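Local coordinates for trwC protein (Escherichia coli, PDB 1OMH) that recognises and processes the origin-of-transfer DNA of a plasmid during bacterial conjugation, here through its N-terminal relaxase domain, at residues A240-A245 / K262-A267; K108-A113 / P158-H163; F88-S93 / A194-E199; Q10-A15 / E57-N62. One frame throughout, in Å; residues are numbered along the deposited sequence.

Contact 1 of 4, residues A240-A245 / K262-A267; sequences AEWYAA and KVLSRA. With nucleotides of chain A.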
# COMPACT_ATOMS: atom_id res chain seq x y z
N ALA B 240 19.12 7.90 -4.65
CA ALA B 240 20.04 8.21 -5.74
C ALA B 240 21.47 8.46 -5.23
O ALA B 240 22.45 8.02 -5.85
CB ALA B 240 19.55 9.43 -6.52
N GLU B 241 21.59 9.17 -4.10
CA GLU B 241 22.92 9.45 -3.55
C GLU B 241 23.60 8.16 -3.11
O GLU B 241 24.81 8.04 -3.24
CB GLU B 241 22.84 10.39 -2.34
CG GLU B 241 24.19 11.06 -2.04
CD GLU B 241 24.29 11.67 -0.65
OE1 GLU B 241 23.29 12.25 -0.17
OE2 GLU B 241 25.38 11.59 -0.04
N TRP B 242 22.83 7.22 -2.59
CA TRP B 242 23.39 5.96 -2.13
C TRP B 242 24.02 5.21 -3.29
O TRP B 242 25.15 4.71 -3.18
CB TRP B 242 22.30 5.10 -1.45
CG TRP B 242 22.84 3.87 -0.77
CD1 TRP B 242 23.18 2.68 -1.37
CD2 TRP B 242 23.12 3.71 0.63
NE1 TRP B 242 23.64 1.80 -0.43
CE2 TRP B 242 23.62 2.40 0.80
CE3 TRP B 242 23.00 4.55 1.75
CZ2 TRP B 242 24.00 1.90 2.05
CZ3 TRP B 242 23.38 4.05 2.99
CH2 TRP B 242 23.87 2.74 3.13
N TYR B 243 23.31 5.13 -4.41
CA TYR B 243 23.84 4.46 -5.59
C TYR B 243 25.09 5.19 -6.09
O TYR B 243 26.10 4.57 -6.42
CB TYR B 243 22.80 4.42 -6.72
CG TYR B 243 21.61 3.51 -6.48
CD1 TYR B 243 21.77 2.26 -5.88
CD2 TYR B 243 20.33 3.89 -6.88
CE1 TYR B 243 20.69 1.40 -5.69
CE2 TYR B 243 19.24 3.04 -6.70
CZ TYR B 243 19.42 1.80 -6.10
OH TYR B 243 18.35 0.97 -5.91
N ALA B 244 25.02 6.52 -6.14
CA ALA B 244 26.14 7.35 -6.60
C ALA B 244 27.38 7.17 -5.73
O ALA B 244 28.50 7.17 -6.23
CB ALA B 244 25.73 8.82 -6.64
N ALA B 245 27.17 7.02 -4.43
CA ALA B 245 28.28 6.84 -3.50
C ALA B 245 28.94 5.49 -3.75
O ALA B 245 30.16 5.38 -3.80
CB ALA B 245 27.79 6.93 -2.07
N LYS B 262 17.62 1.45 -0.30
CA LYS B 262 16.34 1.94 0.20
C LYS B 262 16.16 1.83 1.71
O LYS B 262 15.64 2.74 2.35
CB LYS B 262 15.19 1.21 -0.49
CG LYS B 262 15.11 1.49 -1.97
CD LYS B 262 13.94 0.78 -2.61
CE LYS B 262 13.88 1.07 -4.10
NZ LYS B 262 12.58 0.65 -4.65
N VAL B 263 16.59 0.71 2.29
CA VAL B 263 16.44 0.51 3.72
C VAL B 263 17.47 1.24 4.57
O VAL B 263 17.12 1.89 5.55
CB VAL B 263 16.46 -1.00 4.07
CG1 VAL B 263 16.27 -1.20 5.57
CG2 VAL B 263 15.34 -1.71 3.31
N LEU B 264 18.74 1.14 4.18
CA LEU B 264 19.81 1.77 4.95
C LEU B 264 19.85 3.29 4.90
O LEU B 264 20.54 3.91 5.71
CB LEU B 264 21.16 1.20 4.51
CG LEU B 264 21.37 -0.28 4.84
CD1 LEU B 264 22.74 -0.74 4.35
CD2 LEU B 264 21.24 -0.49 6.34
N SER B 265 19.12 3.90 3.97
CA SER B 265 19.10 5.36 3.88
C SER B 265 17.80 5.89 4.46
O SER B 265 17.58 7.10 4.51
CB SER B 265 19.23 5.80 2.42
OG SER B 265 18.07 5.47 1.67
N ARG B 266 16.95 4.98 4.91
CA ARG B 266 15.63 5.31 5.44
C ARG B 266 15.56 5.69 6.91
O ARG B 266 15.96 4.93 7.78
CB ARG B 266 14.68 4.14 5.17
CG ARG B 266 13.22 4.46 5.36
CD ARG B 266 12.37 3.47 4.57
NE ARG B 266 12.43 2.12 5.10
CZ ARG B 266 12.21 1.02 4.38
NH1 ARG B 266 11.91 1.12 3.09
NH2 ARG B 266 12.26 -0.17 4.95
N ALA B 267 15.01 6.88 7.17
CA ALA B 267 14.85 7.36 8.54
C ALA B 267 13.60 6.75 9.15
O ALA B 267 12.65 6.42 8.45
CB ALA B 267 14.75 8.89 8.55
P DT A 25 10.44 4.48 1.86
OP1 DT A 25 10.70 5.63 2.75
OP2 DT A 25 11.58 3.68 1.35
O5' DT A 25 9.46 3.46 2.59
C5' DT A 25 8.13 3.84 2.95
C4' DT A 25 7.24 2.62 3.07
O4' DT A 25 7.07 2.01 1.78
C3' DT A 25 7.85 1.53 3.94
O3' DT A 25 7.39 1.71 5.28
C2' DT A 25 7.28 0.25 3.37
C1' DT A 25 6.97 0.59 1.92
N1 DT A 25 7.83 -0.05 0.91
C2 DT A 25 7.56 -1.36 0.55
O2 DT A 25 6.66 -2.01 1.06
N3 DT A 25 8.38 -1.87 -0.42
C4 DT A 25 9.43 -1.23 -1.05
O4 DT A 25 10.08 -1.82 -1.91
C5 DT A 25 9.67 0.13 -0.62
C7 DT A 25 10.79 0.91 -1.25
C6 DT A 25 8.87 0.64 0.32
P DC A 24 9.53 9.95 -2.33
OP1 DC A 24 8.83 10.68 -1.23
OP2 DC A 24 10.88 10.38 -2.76
O5' DC A 24 9.56 8.39 -2.00
C5' DC A 24 8.55 7.73 -1.22
C4' DC A 24 8.83 6.24 -1.22
O4' DC A 24 9.08 5.85 -2.58
C3' DC A 24 10.07 5.83 -0.42
O3' DC A 24 9.51 5.03 0.65
C2' DC A 24 10.67 4.71 -1.25
C1' DC A 24 10.07 4.85 -2.63
N1 DC A 24 10.94 5.07 -3.79
C2 DC A 24 11.65 3.97 -4.29
O2 DC A 24 11.60 2.91 -3.68
N3 DC A 24 12.36 4.11 -5.44
C4 DC A 24 12.39 5.28 -6.06
N4 DC A 24 13.07 5.37 -7.21
C5 DC A 24 11.71 6.43 -5.55
C6 DC A 24 11.02 6.28 -4.42

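Contact 2 of 4, residues K108-A113 / P158-H163; sequences KAHDRA and PQLHTH. With SO4 (sulfate ion), chain C; nucleotides of chain A.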
# COMPACT_ATOMS: atom_id res chain seq x y z
N LYS B 108 -10.29 11.32 -1.92
CA LYS B 108 -11.36 10.37 -2.21
C LYS B 108 -11.04 9.58 -3.48
O LYS B 108 -11.36 8.39 -3.58
CB LYS B 108 -12.68 11.12 -2.40
CG LYS B 108 -13.84 10.23 -2.81
N ALA B 109 -10.42 10.23 -4.46
CA ALA B 109 -10.06 9.57 -5.71
C ALA B 109 -9.09 8.42 -5.43
O ALA B 109 -9.24 7.32 -5.97
CB ALA B 109 -9.42 10.57 -6.67
N HIS B 110 -8.11 8.69 -4.58
CA HIS B 110 -7.12 7.69 -4.20
C HIS B 110 -7.81 6.53 -3.48
O HIS B 110 -7.60 5.36 -3.81
CB HIS B 110 -6.07 8.32 -3.27
CG HIS B 110 -5.22 7.33 -2.53
ND1 HIS B 110 -4.14 6.70 -3.10
CD2 HIS B 110 -5.32 6.84 -1.27
CE1 HIS B 110 -3.60 5.87 -2.23
NE2 HIS B 110 -4.30 5.94 -1.11
N ASP B 111 -8.64 6.85 -2.49
CA ASP B 111 -9.35 5.82 -1.73
C ASP B 111 -10.18 4.92 -2.64
O ASP B 111 -10.21 3.70 -2.46
CB ASP B 111 -10.27 6.45 -0.68
CG ASP B 111 -9.51 7.16 0.42
OD1 ASP B 111 -8.28 6.95 0.53
OD2 ASP B 111 -10.13 7.92 1.19
N ARG B 112 -10.85 5.50 -3.63
CA ARG B 112 -11.66 4.71 -4.56
C ARG B 112 -10.78 3.79 -5.40
O ARG B 112 -11.09 2.61 -5.55
CB ARG B 112 -12.47 5.63 -5.48
CG ARG B 112 -13.62 6.34 -4.79
CD ARG B 112 -14.27 7.35 -5.74
NE ARG B 112 -15.46 7.97 -5.16
CZ ARG B 112 -16.10 9.00 -5.71
NH1 ARG B 112 -15.66 9.53 -6.84
NH2 ARG B 112 -17.19 9.49 -5.13
N ALA B 113 -9.69 4.33 -5.94
CA ALA B 113 -8.80 3.52 -6.75
C ALA B 113 -8.28 2.34 -5.94
O ALA B 113 -8.15 1.23 -6.46
CB ALA B 113 -7.65 4.36 -7.28
N PRO B 158 4.98 15.36 1.32
CA PRO B 158 3.59 14.93 1.11
C PRO B 158 3.73 13.59 0.39
O PRO B 158 4.50 13.48 -0.56
CB PRO B 158 3.02 16.01 0.20
CG PRO B 158 3.83 17.23 0.56
CD PRO B 158 5.23 16.67 0.69
N GLN B 159 3.00 12.58 0.85
CA GLN B 159 3.11 11.24 0.26
C GLN B 159 1.85 10.45 0.58
O GLN B 159 1.77 9.74 1.59
CB GLN B 159 4.35 10.55 0.83
CG GLN B 159 4.66 9.15 0.29
CD GLN B 159 4.91 9.13 -1.21
OE1 GLN B 159 5.22 10.16 -1.83
NE2 GLN B 159 4.80 7.95 -1.80
N LEU B 160 0.86 10.57 -0.30
CA LEU B 160 -0.41 9.89 -0.13
C LEU B 160 -0.28 8.40 -0.45
O LEU B 160 -0.02 8.02 -1.59
CB LEU B 160 -1.47 10.53 -1.04
CG LEU B 160 -2.90 10.00 -1.02
CD1 LEU B 160 -3.50 10.13 0.38
CD2 LEU B 160 -3.73 10.80 -2.02
N HIS B 161 -0.45 7.57 0.57
CA HIS B 161 -0.35 6.13 0.37
C HIS B 161 -1.20 5.39 1.38
O HIS B 161 -1.48 5.89 2.48
CB HIS B 161 1.10 5.66 0.47
CG HIS B 161 1.75 5.93 1.80
ND1 HIS B 161 2.07 7.21 2.22
CD2 HIS B 161 2.17 5.10 2.78
CE1 HIS B 161 2.66 7.15 3.40
NE2 HIS B 161 2.73 5.88 3.76
N THR B 162 -1.63 4.19 1.01
CA THR B 162 -2.45 3.38 1.88
C THR B 162 -1.87 2.00 2.04
O THR B 162 -1.46 1.36 1.06
CB THR B 162 -3.89 3.21 1.34
OG1 THR B 162 -4.54 4.48 1.30
CG2 THR B 162 -4.70 2.27 2.24
N HIS B 163 -1.80 1.55 3.29
CA HIS B 163 -1.31 0.22 3.61
C HIS B 163 -2.54 -0.66 3.71
O HIS B 163 -3.29 -0.57 4.68
CB HIS B 163 -0.59 0.21 4.96
CG HIS B 163 0.78 0.81 4.93
ND1 HIS B 163 1.85 0.17 4.34
CD2 HIS B 163 1.25 1.98 5.41
CE1 HIS B 163 2.93 0.92 4.47
NE2 HIS B 163 2.59 2.03 5.11
S SO4 C . 5.25 4.55 6.28
O1 SO4 C . 4.29 4.90 7.35
O2 SO4 C . 5.93 5.77 5.79
O3 SO4 C . 4.52 3.92 5.16
O4 SO4 C . 6.25 3.61 6.82
P DT A 23 9.11 9.16 -9.45
OP1 DT A 23 8.13 10.15 -9.96
OP2 DT A 23 10.53 9.24 -9.88
O5' DT A 23 9.04 9.12 -7.85
C5' DT A 23 9.20 10.32 -7.04
C4' DT A 23 8.23 10.29 -5.87
O4' DT A 23 6.94 9.96 -6.39
C3' DT A 23 8.51 9.30 -4.72
O3' DT A 23 8.51 10.16 -3.56
C2' DT A 23 7.13 8.78 -4.35
C1' DT A 23 6.23 9.13 -5.52
N1 DT A 23 5.54 8.10 -6.31
C2 DT A 23 4.77 7.16 -5.68
O2 DT A 23 4.75 7.02 -4.47
N3 DT A 23 4.02 6.37 -6.52
C4 DT A 23 3.98 6.43 -7.90
O4 DT A 23 3.22 5.69 -8.52
C5 DT A 23 4.87 7.40 -8.50
C7 DT A 23 4.93 7.52 -9.99
C6 DT A 23 5.61 8.16 -7.69
P DC A 24 9.53 9.95 -2.33
OP1 DC A 24 8.83 10.68 -1.23
OP2 DC A 24 10.88 10.38 -2.76
O5' DC A 24 9.56 8.39 -2.00
C5' DC A 24 8.55 7.73 -1.22
C4' DC A 24 8.83 6.24 -1.22
O4' DC A 24 9.08 5.85 -2.58
C3' DC A 24 10.07 5.83 -0.42
O3' DC A 24 9.51 5.03 0.65
C2' DC A 24 10.67 4.71 -1.25
C1' DC A 24 10.07 4.85 -2.63
N1 DC A 24 10.94 5.07 -3.79
C2 DC A 24 11.65 3.97 -4.29
O2 DC A 24 11.60 2.91 -3.68
N3 DC A 24 12.36 4.11 -5.44
C4 DC A 24 12.39 5.28 -6.06
N4 DC A 24 13.07 5.37 -7.21
C5 DC A 24 11.71 6.43 -5.55
C6 DC A 24 11.02 6.28 -4.42
O HOH W 1 -7.17 4.50 0.89

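Contact 3 of 4, residues F88-S93 / A194-E199; sequences FSAPKS and AVYNAE. With nucleotides of chain A.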
# COMPACT_ATOMS: atom_id res chain seq x y z
N PHE B 88 -0.26 1.03 -1.65
CA PHE B 88 -0.61 1.84 -2.81
C PHE B 88 -0.12 3.27 -2.60
O PHE B 88 -0.51 3.92 -1.65
CB PHE B 88 -2.14 1.90 -2.99
CG PHE B 88 -2.79 0.58 -3.25
CD1 PHE B 88 -3.07 -0.29 -2.20
CD2 PHE B 88 -3.13 0.20 -4.54
CE1 PHE B 88 -3.69 -1.53 -2.44
CE2 PHE B 88 -3.75 -1.03 -4.79
CZ PHE B 88 -4.03 -1.89 -3.74
N SER B 89 0.72 3.76 -3.51
CA SER B 89 1.24 5.11 -3.40
C SER B 89 0.93 5.91 -4.66
O SER B 89 1.14 5.45 -5.77
CB SER B 89 2.75 5.07 -3.18
OG SER B 89 3.05 4.31 -2.01
N ALA B 90 0.41 7.12 -4.47
CA ALA B 90 0.07 7.99 -5.58
C ALA B 90 1.29 8.71 -6.13
O ALA B 90 2.33 8.81 -5.46
CB ALA B 90 -0.96 9.01 -5.12
N PRO B 91 1.21 9.18 -7.38
CA PRO B 91 2.31 9.90 -8.01
C PRO B 91 2.54 11.12 -7.11
O PRO B 91 1.61 11.57 -6.45
CB PRO B 91 1.74 10.29 -9.36
CG PRO B 91 0.84 9.13 -9.68
CD PRO B 91 0.14 8.89 -8.37
N LYS B 92 3.76 11.66 -7.09
CA LYS B 92 4.06 12.80 -6.23
C LYS B 92 3.19 14.03 -6.51
O LYS B 92 2.72 14.67 -5.58
CB LYS B 92 5.55 13.18 -6.35
CG LYS B 92 5.98 14.31 -5.41
CD LYS B 92 5.85 13.92 -3.93
CE LYS B 92 6.77 12.74 -3.58
NZ LYS B 92 6.77 12.43 -2.12
N SER B 93 3.00 14.36 -7.78
CA SER B 93 2.17 15.52 -8.13
C SER B 93 0.78 15.38 -7.54
O SER B 93 0.17 16.37 -7.12
CB SER B 93 2.05 15.67 -9.65
OG SER B 93 1.38 14.56 -10.21
N ALA B 194 -1.36 -1.60 -12.00
CA ALA B 194 -1.84 -0.98 -13.23
C ALA B 194 -3.32 -0.64 -13.08
O ALA B 194 -3.79 0.35 -13.63
CB ALA B 194 -1.62 -1.93 -14.41
N VAL B 195 -4.04 -1.47 -12.33
CA VAL B 195 -5.46 -1.22 -12.09
C VAL B 195 -5.63 0.02 -11.20
O VAL B 195 -6.53 0.83 -11.42
CB VAL B 195 -6.12 -2.42 -11.37
CG1 VAL B 195 -7.57 -2.11 -11.06
CG2 VAL B 195 -6.01 -3.68 -12.25
N TYR B 196 -4.77 0.15 -10.19
CA TYR B 196 -4.83 1.31 -9.30
C TYR B 196 -4.55 2.56 -10.13
O TYR B 196 -5.25 3.56 -10.04
CB TYR B 196 -3.79 1.19 -8.18
CG TYR B 196 -3.51 2.48 -7.44
CD1 TYR B 196 -4.38 2.96 -6.46
CD2 TYR B 196 -2.38 3.24 -7.74
CE1 TYR B 196 -4.13 4.17 -5.79
CE2 TYR B 196 -2.12 4.44 -7.09
CZ TYR B 196 -3.00 4.91 -6.12
OH TYR B 196 -2.73 6.11 -5.50
N ASN B 197 -3.51 2.47 -10.95
CA ASN B 197 -3.11 3.57 -11.82
C ASN B 197 -4.26 4.02 -12.71
O ASN B 197 -4.56 5.22 -12.81
CB ASN B 197 -1.93 3.12 -12.69
CG ASN B 197 -1.00 4.26 -13.04
OD1 ASN B 197 -0.37 4.25 -14.10
ND2 ASN B 197 -0.88 5.24 -12.15
N ALA B 198 -4.91 3.06 -13.37
CA ALA B 198 -6.03 3.35 -14.27
C ALA B 198 -7.20 4.02 -13.55
O ALA B 198 -7.70 5.04 -14.01
CB ALA B 198 -6.51 2.05 -14.93
N GLU B 199 -7.64 3.42 -12.45
CA GLU B 199 -8.76 3.96 -11.68
C GLU B 199 -8.45 5.36 -11.15
O GLU B 199 -9.32 6.24 -11.19
CB GLU B 199 -9.08 3.04 -10.50
CG GLU B 199 -9.58 1.66 -10.89
CD GLU B 199 -10.97 1.69 -11.48
OE1 GLU B 199 -11.42 0.64 -11.97
OE2 GLU B 199 -11.61 2.76 -11.45
P DT A 23 9.11 9.16 -9.45
OP1 DT A 23 8.13 10.15 -9.96
OP2 DT A 23 10.53 9.24 -9.88
O5' DT A 23 9.04 9.12 -7.85
C5' DT A 23 9.20 10.32 -7.04
C4' DT A 23 8.23 10.29 -5.87
O4' DT A 23 6.94 9.96 -6.39
C3' DT A 23 8.51 9.30 -4.72
O3' DT A 23 8.51 10.16 -3.56
C2' DT A 23 7.13 8.78 -4.35
C1' DT A 23 6.23 9.13 -5.52
N1 DT A 23 5.54 8.10 -6.31
C2 DT A 23 4.77 7.16 -5.68
O2 DT A 23 4.75 7.02 -4.47
N3 DT A 23 4.02 6.37 -6.52
C4 DT A 23 3.98 6.43 -7.90
O4 DT A 23 3.22 5.69 -8.52
C5 DT A 23 4.87 7.40 -8.50
C7 DT A 23 4.93 7.52 -9.99
C6 DT A 23 5.61 8.16 -7.69
P DC A 24 9.53 9.95 -2.33
OP1 DC A 24 8.83 10.68 -1.23
OP2 DC A 24 10.88 10.38 -2.76
O5' DC A 24 9.56 8.39 -2.00
C5' DC A 24 8.55 7.73 -1.22
C4' DC A 24 8.83 6.24 -1.22
O4' DC A 24 9.08 5.85 -2.58
C3' DC A 24 10.07 5.83 -0.42
O3' DC A 24 9.51 5.03 0.65
C2' DC A 24 10.67 4.71 -1.25
C1' DC A 24 10.07 4.85 -2.63
N1 DC A 24 10.94 5.07 -3.79
C2 DC A 24 11.65 3.97 -4.29
O2 DC A 24 11.60 2.91 -3.68
N3 DC A 24 12.36 4.11 -5.44
C4 DC A 24 12.39 5.28 -6.06
N4 DC A 24 13.07 5.37 -7.21
C5 DC A 24 11.71 6.43 -5.55
C6 DC A 24 11.02 6.28 -4.42

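Contact 4 of 4, residues Q10-A15 / E57-N62; sequences QDIGRA and ELLAGN. With SO4 (sulfate ion), chain E.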
# COMPACT_ATOMS: atom_id res chain seq x y z
N GLN B 10 7.34 -11.46 13.29
CA GLN B 10 8.24 -10.34 13.59
C GLN B 10 7.73 -8.98 13.10
O GLN B 10 8.22 -7.94 13.54
CB GLN B 10 9.61 -10.60 12.98
CG GLN B 10 9.63 -10.54 11.46
CD GLN B 10 11.01 -10.77 10.87
OE1 GLN B 10 11.56 -11.87 10.97
N ASP B 11 6.75 -8.98 12.19
CA ASP B 11 6.22 -7.72 11.66
C ASP B 11 4.87 -7.35 12.28
O ASP B 11 4.25 -6.37 11.88
CB ASP B 11 6.02 -7.80 10.14
CG ASP B 11 7.25 -8.31 9.41
OD1 ASP B 11 8.36 -7.81 9.69
OD2 ASP B 11 7.10 -9.19 8.54
N ILE B 12 4.41 -8.12 13.25
CA ILE B 12 3.11 -7.84 13.84
C ILE B 12 3.05 -6.45 14.48
O ILE B 12 2.00 -5.82 14.50
CB ILE B 12 2.70 -8.94 14.84
CG1 ILE B 12 1.19 -8.89 15.08
CG2 ILE B 12 3.47 -8.77 16.14
CD1 ILE B 12 0.61 -10.20 15.59
N GLY B 13 4.18 -5.99 14.99
CA GLY B 13 4.22 -4.67 15.59
C GLY B 13 4.12 -3.61 14.51
O GLY B 13 3.37 -2.64 14.63
N ARG B 14 4.88 -3.80 13.44
CA ARG B 14 4.89 -2.88 12.31
C ARG B 14 3.49 -2.77 11.72
O ARG B 14 2.96 -1.68 11.53
CB ARG B 14 5.88 -3.37 11.24
CG ARG B 14 5.94 -2.51 9.98
CD ARG B 14 6.74 -3.20 8.87
NE ARG B 14 8.16 -3.35 9.19
CZ ARG B 14 9.02 -2.34 9.29
NH1 ARG B 14 8.62 -1.09 9.10
NH2 ARG B 14 10.30 -2.58 9.59
N ALA B 15 2.88 -3.92 11.44
CA ALA B 15 1.54 -3.95 10.87
C ALA B 15 0.52 -3.25 11.76
O ALA B 15 -0.38 -2.56 11.27
CB ALA B 15 1.11 -5.40 10.64
N GLU B 57 -5.68 -9.05 17.02
CA GLU B 57 -5.93 -10.47 17.20
C GLU B 57 -6.03 -11.18 15.86
O GLU B 57 -5.45 -12.25 15.68
CB GLU B 57 -7.19 -10.70 18.03
CG GLU B 57 -8.44 -10.03 17.51
CD GLU B 57 -9.67 -10.46 18.29
OE1 GLU B 57 -10.41 -11.34 17.79
OE2 GLU B 57 -9.88 -9.92 19.40
N LEU B 58 -6.75 -10.58 14.92
CA LEU B 58 -6.89 -11.17 13.59
C LEU B 58 -5.50 -11.40 13.02
O LEU B 58 -5.23 -12.44 12.41
CB LEU B 58 -7.70 -10.27 12.67
CG LEU B 58 -9.20 -10.25 12.96
CD1 LEU B 58 -9.87 -9.26 12.03
CD2 LEU B 58 -9.78 -11.64 12.78
N LEU B 59 -4.60 -10.45 13.23
CA LEU B 59 -3.23 -10.61 12.75
C LEU B 59 -2.65 -11.85 13.42
O LEU B 59 -1.86 -12.58 12.82
CB LEU B 59 -2.38 -9.38 13.12
CG LEU B 59 -2.58 -8.09 12.32
CD1 LEU B 59 -1.90 -6.94 13.03
CD2 LEU B 59 -2.01 -8.26 10.91
N ALA B 60 -3.04 -12.08 14.67
CA ALA B 60 -2.57 -13.23 15.43
C ALA B 60 -3.31 -14.52 15.04
O ALA B 60 -2.97 -15.60 15.53
CB ALA B 60 -2.72 -12.96 16.93
N GLY B 61 -4.31 -14.39 14.18
CA GLY B 61 -5.08 -15.54 13.74
C GLY B 61 -6.26 -15.91 14.62
O GLY B 61 -6.62 -17.08 14.71
N ASN B 62 -6.87 -14.91 15.26
CA ASN B 62 -8.00 -15.13 16.15
C ASN B 62 -9.33 -14.61 15.61
O ASN B 62 -9.59 -13.40 15.60
CB ASN B 62 -7.70 -14.47 17.50
CG ASN B 62 -8.67 -14.91 18.59
OD1 ASN B 62 -9.84 -14.53 18.59
ND2 ASN B 62 -8.18 -15.72 19.51
S SO4 E . 11.54 0.60 9.48
O1 SO4 E . 12.00 1.94 9.87
O2 SO4 E . 12.45 0.03 8.46
O3 SO4 E . 10.18 0.70 8.91
O4 SO4 E . 11.52 -0.28 10.66

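Contact 1 of 4, residues A240-A245 / K262-A267
Trp242 of helix 234-246 meets Leu264 and Ser265 at the end of helix 255-264. The indole comes in slantwise, with its six-membered ring leading. CH2 of Trp242 lies 3.4 Å from CB of Leu264, and CZ2 is close to the same leucine's CD1. CE3, nearer the indole's root, touches CB of Ser265. CG of Trp242 is anti to the backbone N (chi1 -172°), which swings the ring out from its own helix toward its neighbour. Leu264 turns its CB and one methyl to the indole. Ser265 gives carbon alone here, because its OG bonds back to Ala261 O and to Arg235.

The contact joins two helices packed together near the surface of the relaxase domain. The segment 262-267 also reaches the DNA. Lys262, its chain extended beyond CG, places NZ 2.6 Å from O2 of DC24 of chain A, a hydrogen bond to the base. NH1 of Arg266 donates a nearly straight bond (167°) to OP2 of DT25 of chain A, 3.1 Å away and in the guanidinium plane. C3' of the same nucleotide sits over one guanidinium face. A leucine in place of Arg266 would probably leave that phosphate oxygen without this donor and its charge less well balanced.

The chemistry is thus divided. Carbon packing joins the helices, while nitrogen donors on the second segment bind the DNA. Lys262 bonds to a base and Arg266 to a phosphate, consistent with a part in recognising the transfer origin.

Contact 2 of 4, residues K108-A113 / P158-H163
His110 of helix 104-122 packs on Leu160 and Thr162 of strand 158-167, a central strand of the five-stranded antiparallel sheet of this Rep-clan relaxase. The axes of segments 108-113 and 158-163 are 30° apart in direction and approach to 9.6 Å.

The tight part is buried. Leu160 lays CG over one face of the His110 ring, 4.0 Å from the centroid, a CH-pi contact. At the ring edge NE2 of His110 shares a hydrogen bond of 2.8 Å with Thr162 OG1, in the ring plane. ND1 is bonded outside the segments, to Tyr196, so both ring nitrogens are engaged and the ring is fixed in rotation.

The looser side is bridged by water, which donates to Asp111 OD1 and also bonds to Thr162 OG1. Asp111 makes a salt bridge to Arg149.

The other strand face turns to the metal site and the DNA. His161 and His163, with His150, bind zinc or copper in other structures of this protein. In this metal-free model, NE2 of His161 and NE2 of His163 both donate to one sulfate oxygen, O3. Gln159 NE2 donates to O2 of DT23 of chain A. His161 ND1 donates to Gln159 O at 2.6 Å, from above the carbonyl plane.

Contact 3 of 4, residues F88-S93 / A194-E199
Apolar packing between Phe88 and Tyr196 makes up most of this buried contact. The two side chains lie alongside each other, pointing opposite ways. Their ring planes stand at 53° with centroids 5.5 Å apart, an oblique pair. CD2 of Phe88 comes 3.6 Å from CD1 of Tyr196, and CB of Phe88 lies over one face of the tyrosine ring, toward its rim. With CG anti to the backbone N (chi1 164°), Tyr196 runs off helix 189-206 toward strand 81-89. Its OH then reaches CA and CB of Ala90, each 3.4 Å away.

Helix 189-206 thus packs on the end of a strand of the central antiparallel sheet, where the chain turns through Pro91, the N-cap of helix 92-99.

The polar bond lies at the hydroxyl end of Tyr196, to His110. A phenylalanine in place of Tyr196 would probably leave His110 ND1 without its partner and take away the contact with Ala90.

The DNA contacts described here are made by segment 88-93. N3 of DT23 of chain A makes a weak bond to Ser89 O. Lys92, bent at chi2 and chi3, places NZ 2.8 Å from OP1 of DC24 of chain A, a hydrogen bond.

Contact 4 of 4, residues Q10-A15 / E57-N62
Ile12 holds CG1 anti to the backbone N (chi1 -161°), with chi2 at 157° stretching the branch out to CD1. Leu59 has its CG anti to the carbonyl carbon (chi1 -75°). These torsions bring the isoleucine branch against the root of the leucine. CD1 of Ile12 lies 4.0 Å from CB of Leu59 and also approaches the backbone N of Ala60. Higher on the leucine, CD1 of Leu59 touches both CB of Ala15, at 4.1 Å, and CG1 of Ile12. One leucine methyl therefore meets two residues a turn apart on helix 12-17. All these distances are ordinary carbon spacing, and the packing is apolar.

The contact joins two short helices, 12-17 and 52-60, beside the main antiparallel sheet. Ile82 of strand 81-89 touches both Ile12 and Leu59, and Leu167 of strand 158-167 also touches Leu59. Helix 52-60 ends here in a Schellman motif. Gly61 has positive phi, with Gly61 N bonded to Leu58 O and Asn62 N to Glu57 O. A CB at Gly61 would be pushed into the carbonyl O of Ala60, and these backbone angles suit glycine.

Arg14 points elsewhere, its chain bent at chi3. Its guanidinium meets a sulfate edge-on, with NH2 of Arg14 donating to the sulfate O4 at 2.8 Å. Arg154 also binds this sulfate, which probably came from the crystallisation liquor.

Contacts 2 and 3 are core, with centres about 8 Å apart. They share the central sheet, since strands 158-167 and 81-89 are neighbours in it. They also touch directly, through polar side-chain atoms as well as packing. Contact 1 is a surface contact with its centre about 21 Å from the chain centre, and contact 4 is partly buried. Contacts 3 and 4 lie on opposite sides of the chain centre. Across their segments, contacts 1, 3 and 4 rely on carbon packing, whereas contact 2 adds a polar bond and a water bridge. Contacts 1, 2 and 3 each bind DNA, and contact 2 also holds metal-site histidines.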